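Local coordinates for ATP-dependent kinase YFH7 (Saccharomyces cerevisiae, PDB 2GA8), which acts as an ATP-dependent kinase of the P-loop type and could take part in assembly of the endoplasmic reticulum membrane, at residues Glu50-His53 with Thr54-Ser57; Asn194-Gln197 with Leu198-Leu202. All coordinates share one frame; numbering follows the deposited sequence.

Contact 1. Residues Glu50-His53 with Thr54-Ser57; sequences EKYH and TFLS
Glu50 O is approached by two groups of Thr54: the amide, with Thr54 N 2.9 Å from Glu50 O in an i to i+4 helical bond (N-H...O 157°), and the hydroxyl, whose OG1 lies 3.0 Å from the same oxygen. Thr54 OG1 can come so near because it stands beside its own backbone N (chi1 -62°), bent back toward the preceding turn. Two residues further along, Leu56 N reaches Tyr52 O at 2.9 Å, and the same two residues meet through their side chains. Leu56 CG sits over one face of the Tyr52 ring, 4.1 Å from its centroid, a CH-pi contact; Leu56 CD1 closes to 3.6 Å from Tyr52 CE2, while Leu56 CD2 lies near CZ and OH of the tyrosine. These are successive turns of helix 47-58, which follows the P-loop helix 37-43 in the chain and packs against helix 222-227. There Phe223 meets the Tyr52 ring edge-to-face and Ser227 OG hydrogen-bonds its hydroxyl. Losing the ring to an alanine here would probably leave Leu56 without its aromatic partner and the Ser227 hydroxyl without this mate. Phe55 also touches the tyrosine, its CD2 4.1 Å from Tyr52 CE1, and its ring stacks with His59.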
loop_
_atom_site.group_PDB
_atom_site.type_symbol
_atom_site.label_atom_id
_atom_site.label_comp_id
_atom_site.label_asym_id
_atom_site.label_seq_id
_atom_site.Cartn_x
_atom_site.Cartn_y
_atom_site.Cartn_z
ATOM N N GLU A 50 11.520 -16.269 -0.815
ATOM C CA GLU A 50 12.328 -17.438 -0.466
ATOM C C GLU A 50 12.314 -18.458 -1.599
ATOM O O GLU A 50 13.351 -19.034 -1.940
ATOM C CB GLU A 50 11.815 -18.070 0.828
ATOM C CG GLU A 50 12.297 -17.346 2.070
ATOM C CD GLU A 50 11.650 -17.861 3.342
ATOM O OE1 GLU A 50 11.522 -19.096 3.487
ATOM O OE2 GLU A 50 11.279 -17.027 4.200
ATOM N N LYS A 51 11.139 -18.679 -2.185
ATOM C CA LYS A 51 11.016 -19.614 -3.293
ATOM C C LYS A 51 11.883 -19.137 -4.450
ATOM O O LYS A 51 12.547 -19.937 -5.116
ATOM C CB LYS A 51 9.564 -19.702 -3.765
ATOM C CG LYS A 51 8.632 -20.448 -2.830
ATOM C CD LYS A 51 7.190 -20.293 -3.294
ATOM C CE LYS A 51 6.244 -21.196 -2.521
ATOM N NZ LYS A 51 6.520 -22.638 -2.787
ATOM N N TYR A 52 11.877 -17.830 -4.692
ATOM C CA TYR A 52 12.672 -17.287 -5.782
ATOM C C TYR A 52 14.166 -17.451 -5.516
ATOM O O TYR A 52 14.933 -17.784 -6.418
ATOM C CB TYR A 52 12.355 -15.807 -6.000
ATOM C CG TYR A 52 13.012 -15.243 -7.239
ATOM C CD1 TYR A 52 12.742 -15.780 -8.497
ATOM C CD2 TYR A 52 13.915 -14.183 -7.155
ATOM C CE1 TYR A 52 13.353 -15.281 -9.642
ATOM C CE2 TYR A 52 14.537 -13.675 -8.297
ATOM C CZ TYR A 52 14.250 -14.229 -9.532
ATOM O OH TYR A 52 14.855 -13.733 -10.657
ATOM N N HIS A 53 14.579 -17.216 -4.276
ATOM C CA HIS A 53 15.989 -17.343 -3.924
ATOM C C HIS A 53 16.447 -18.787 -4.101
ATOM O O HIS A 53 17.557 -19.045 -4.570
ATOM C CB HIS A 53 16.207 -16.871 -2.484
ATOM C CG HIS A 53 15.926 -15.414 -2.282
ATOM N ND1 HIS A 53 15.580 -14.884 -1.057
ATOM C CD2 HIS A 53 15.941 -14.374 -3.149
ATOM C CE1 HIS A 53 15.392 -13.581 -1.179
ATOM N NE2 HIS A 53 15.604 -13.247 -2.439
ATOM N N THR A 54 15.583 -19.725 -3.735
ATOM C CA THR A 54 15.895 -21.141 -3.872
ATOM C C THR A 54 16.051 -21.463 -5.356
ATOM O O THR A 54 16.917 -22.246 -5.755
ATOM C CB THR A 54 14.769 -22.012 -3.270
ATOM O OG1 THR A 54 14.658 -21.746 -1.865
ATOM C CG2 THR A 54 15.060 -23.493 -3.488
ATOM N N PHE A 55 15.202 -20.853 -6.175
ATOM C CA PHE A 55 15.253 -21.054 -7.617
ATOM C C PHE A 55 16.598 -20.571 -8.166
ATOM O O PHE A 55 17.246 -21.264 -8.954
ATOM C CB PHE A 55 14.112 -20.282 -8.286
ATOM C CG PHE A 55 14.226 -20.202 -9.781
ATOM C CD1 PHE A 55 13.893 -21.290 -10.581
ATOM C CD2 PHE A 55 14.682 -19.035 -10.391
ATOM C CE1 PHE A 55 14.010 -21.220 -11.973
ATOM C CE2 PHE A 55 14.802 -18.955 -11.776
ATOM C CZ PHE A 55 14.465 -20.048 -12.568
ATOM N N LEU A 56 17.018 -19.384 -7.738
ATOM C CA LEU A 56 18.279 -18.807 -8.200
ATOM C C LEU A 56 19.490 -19.651 -7.825
ATOM O O LEU A 56 20.501 -19.626 -8.519
ATOM C CB LEU A 56 18.454 -17.394 -7.638
ATOM C CG LEU A 56 17.437 -16.356 -8.116
ATOM C CD1 LEU A 56 17.708 -15.036 -7.419
ATOM C CD2 LEU A 56 17.518 -16.198 -9.639
ATOM N N SER A 57 19.383 -20.384 -6.723
ATOM C CA SER A 57 20.470 -21.242 -6.264
ATOM C C SER A 57 20.953 -22.192 -7.358
ATOM O O SER A 57 22.154 -22.404 -7.519
ATOM C CB SER A 57 20.016 -22.063 -5.054
ATOM O OG SER A 57 20.903 -23.142 -4.815
#

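Contact 2. Residues Asn194-Gln197 with Leu198-Leu202; sequences NFLQ and LCKIL. With SO4 (sulfate ion), chain I.
Lys200 CG lies beside its backbone N (chi1 -66°) and the chain then runs fully extended, whereas Gln197 CG is turned beside the carbonyl carbon (chi1 -167°) and the chain bends at the next torsion (chi2 55°). Together these carry the glutamine amide across the lysine methylenes, with Gln197 OE1 3.8 Å from Lys200 CD. The polar ends do not meet directly; a water spans them, donating to Gln197 OE1 at 2.8 Å and accepting from Lys200 NZ at 3.0 Å. The ammonium also hydrogen-bonds a sulfate ion, probably from the crystallisation liquor, with Lys200 NZ 2.8 Å from sulfate O2. Lys279 NZ of helix 275-285 binds the same sulfate, and the anion probably eases the approach of the two positive charges. Leu196 borders this site, its CD2 3.9 Å from sulfate O1.

Toward the protein interior the chemistry changes. Cys199 SG approaches the Phe195 ring obliquely, 3.7 Å from CE2 and 4.5 Å from the ring centroid, a sulfur-aromatic contact. The Phe195 ring is in turn met edge-to-face by Phe164 and touches Leu265 on strand 262-267, while Cys199 leans on Leu284. Beneath the side chains, four successive i to i+4 bonds run from Leu198 N to Asn194 O through Ile201 N to Gln197 O; in the third, Lys200 N lies in the carbonyl plane of Leu196 O. Ile201 CG1 packs 3.3 Å from Gln197 O, and its side chain continues to Ile136. Residues 194-202 of helix 192-206 thus form a largely buried stretch packed between the central parallel sheet of the P-loop kinase fold, helix 275-285 and strand 134-136, with Lys200 the exposed residue among them.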
loop_
_atom_site.group_PDB
_atom_site.type_symbol
_atom_site.label_atom_id
_atom_site.label_comp_id
_atom_site.label_asym_id
_atom_site.label_seq_id
_atom_site.Cartn_x
_atom_site.Cartn_y
_atom_site.Cartn_z
ATOM N N ASN A 194 -3.014 10.620 -2.380
ATOM C CA ASN A 194 -1.708 10.107 -2.765
ATOM C C ASN A 194 -1.648 8.585 -2.812
ATOM O O ASN A 194 -0.849 8.024 -3.560
ATOM C CB ASN A 194 -0.608 10.663 -1.846
ATOM C CG ASN A 194 0.617 11.121 -2.621
ATOM O OD1 ASN A 194 1.739 11.107 -2.110
ATOM N ND2 ASN A 194 0.405 11.537 -3.860
ATOM N N PHE A 195 -2.475 7.905 -2.023
ATOM C CA PHE A 195 -2.461 6.451 -2.079
ATOM C C PHE A 195 -3.031 6.044 -3.438
ATOM O O PHE A 195 -2.526 5.140 -4.101
ATOM C CB PHE A 195 -3.302 5.830 -0.969
ATOM C CG PHE A 195 -3.121 4.347 -0.862
ATOM C CD1 PHE A 195 -2.049 3.819 -0.152
ATOM C CD2 PHE A 195 -3.955 3.479 -1.557
ATOM C CE1 PHE A 195 -1.806 2.446 -0.138
ATOM C CE2 PHE A 195 -3.718 2.104 -1.552
ATOM C CZ PHE A 195 -2.644 1.590 -0.843
ATOM N N LEU A 196 -4.101 6.715 -3.848
ATOM C CA LEU A 196 -4.696 6.431 -5.143
ATOM C C LEU A 196 -3.643 6.713 -6.214
ATOM O O LEU A 196 -3.528 5.975 -7.193
ATOM C CB LEU A 196 -5.926 7.314 -5.375
ATOM C CG LEU A 196 -6.571 7.206 -6.762
ATOM C CD1 LEU A 196 -6.982 5.758 -7.024
ATOM C CD2 LEU A 196 -7.789 8.135 -6.836
ATOM N N GLN A 197 -2.857 7.770 -6.023
ATOM C CA GLN A 197 -1.828 8.109 -6.992
ATOM C C GLN A 197 -0.782 6.999 -7.060
ATOM O O GLN A 197 -0.268 6.696 -8.131
ATOM C CB GLN A 197 -1.165 9.445 -6.641
ATOM C CG GLN A 197 -0.299 10.018 -7.758
ATOM C CD GLN A 197 -1.055 10.176 -9.074
ATOM O OE1 GLN A 197 -2.203 10.612 -9.095
ATOM N NE2 GLN A 197 -0.402 9.832 -10.178
ATOM N N LEU A 198 -0.458 6.391 -5.922
ATOM C CA LEU A 198 0.503 5.291 -5.941
ATOM C C LEU A 198 -0.102 4.158 -6.767
ATOM O O LEU A 198 0.594 3.507 -7.544
ATOM C CB LEU A 198 0.802 4.791 -4.520
ATOM C CG LEU A 198 1.655 3.517 -4.423
ATOM C CD1 LEU A 198 3.018 3.753 -5.058
ATOM C CD2 LEU A 198 1.813 3.112 -2.953
ATOM N N CYS A 199 -1.400 3.922 -6.605
ATOM C CA CYS A 199 -2.056 2.858 -7.362
ATOM C C CYS A 199 -2.041 3.135 -8.862
ATOM O O CYS A 199 -1.893 2.211 -9.650
ATOM C CB CYS A 199 -3.486 2.644 -6.875
ATOM S SG CYS A 199 -3.553 1.980 -5.201
ATOM N N LYS A 200 -2.171 4.403 -9.254
ATOM C CA LYS A 200 -2.135 4.754 -10.678
ATOM C C LYS A 200 -0.720 4.521 -11.220
ATOM O O LYS A 200 -0.537 4.093 -12.359
ATOM C CB LYS A 200 -2.511 6.222 -10.886
ATOM C CG LYS A 200 -3.946 6.564 -10.536
ATOM C CD LYS A 200 -4.267 7.997 -10.955
ATOM C CE LYS A 200 -5.737 8.317 -10.761
ATOM N NZ LYS A 200 -6.049 9.698 -11.232
ATOM N N ILE A 201 0.277 4.829 -10.398
ATOM C CA ILE A 201 1.669 4.640 -10.773
ATOM C C ILE A 201 1.929 3.147 -10.933
ATOM O O ILE A 201 2.551 2.713 -11.903
ATOM C CB ILE A 201 2.611 5.230 -9.693
ATOM C CG1 ILE A 201 2.560 6.758 -9.758
ATOM C CG2 ILE A 201 4.032 4.708 -9.880
ATOM C CD1 ILE A 201 3.344 7.451 -8.668
ATOM N N LEU A 202 1.442 2.355 -9.982
ATOM C CA LEU A 202 1.629 0.915 -10.060
ATOM C C LEU A 202 0.941 0.321 -11.286
ATOM O O LEU A 202 1.496 -0.547 -11.965
ATOM C CB LEU A 202 1.101 0.238 -8.792
ATOM C CG LEU A 202 1.887 0.540 -7.516
ATOM C CD1 LEU A 202 1.215 -0.138 -6.328
ATOM C CD2 LEU A 202 3.320 0.042 -7.674
HETATM S S SO4 I . -9.449 10.893 -10.440
HETATM O O1 SO4 I . -9.357 10.941 -8.967
HETATM O O2 SO4 I . -8.231 11.487 -11.024
HETATM O O3 SO4 I . -9.574 9.490 -10.882
HETATM O O4 SO4 I . -10.632 11.656 -10.886
HETATM O O HOH W 1 -3.569 11.379 -11.460
#

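How the contacts relate
The two contacts are each confined to a single helix, contact 1 to helix 47-58 and contact 2 to helix 192-206, and they do not touch: their centres are 30 Å apart and their nearest atoms about 18 Å. Contact 1 is a surface contact, centred about 25 Å from the centre of the chain, and its side chains are gathered by helix 222-227 through aromatic rings and a tyrosine hydroxyl. Contact 2 is buried, about 9 Å from that centre, and joins central-sheet strand 262-267 to neighbouring elements through aliphatic groups, sulfur and phenylalanine. Its charged fringe binds water and sulfate, whereas the polar ends of contact 1, Tyr52 OH and His53 NE2, go to protein partners, Ser227 and Ile153.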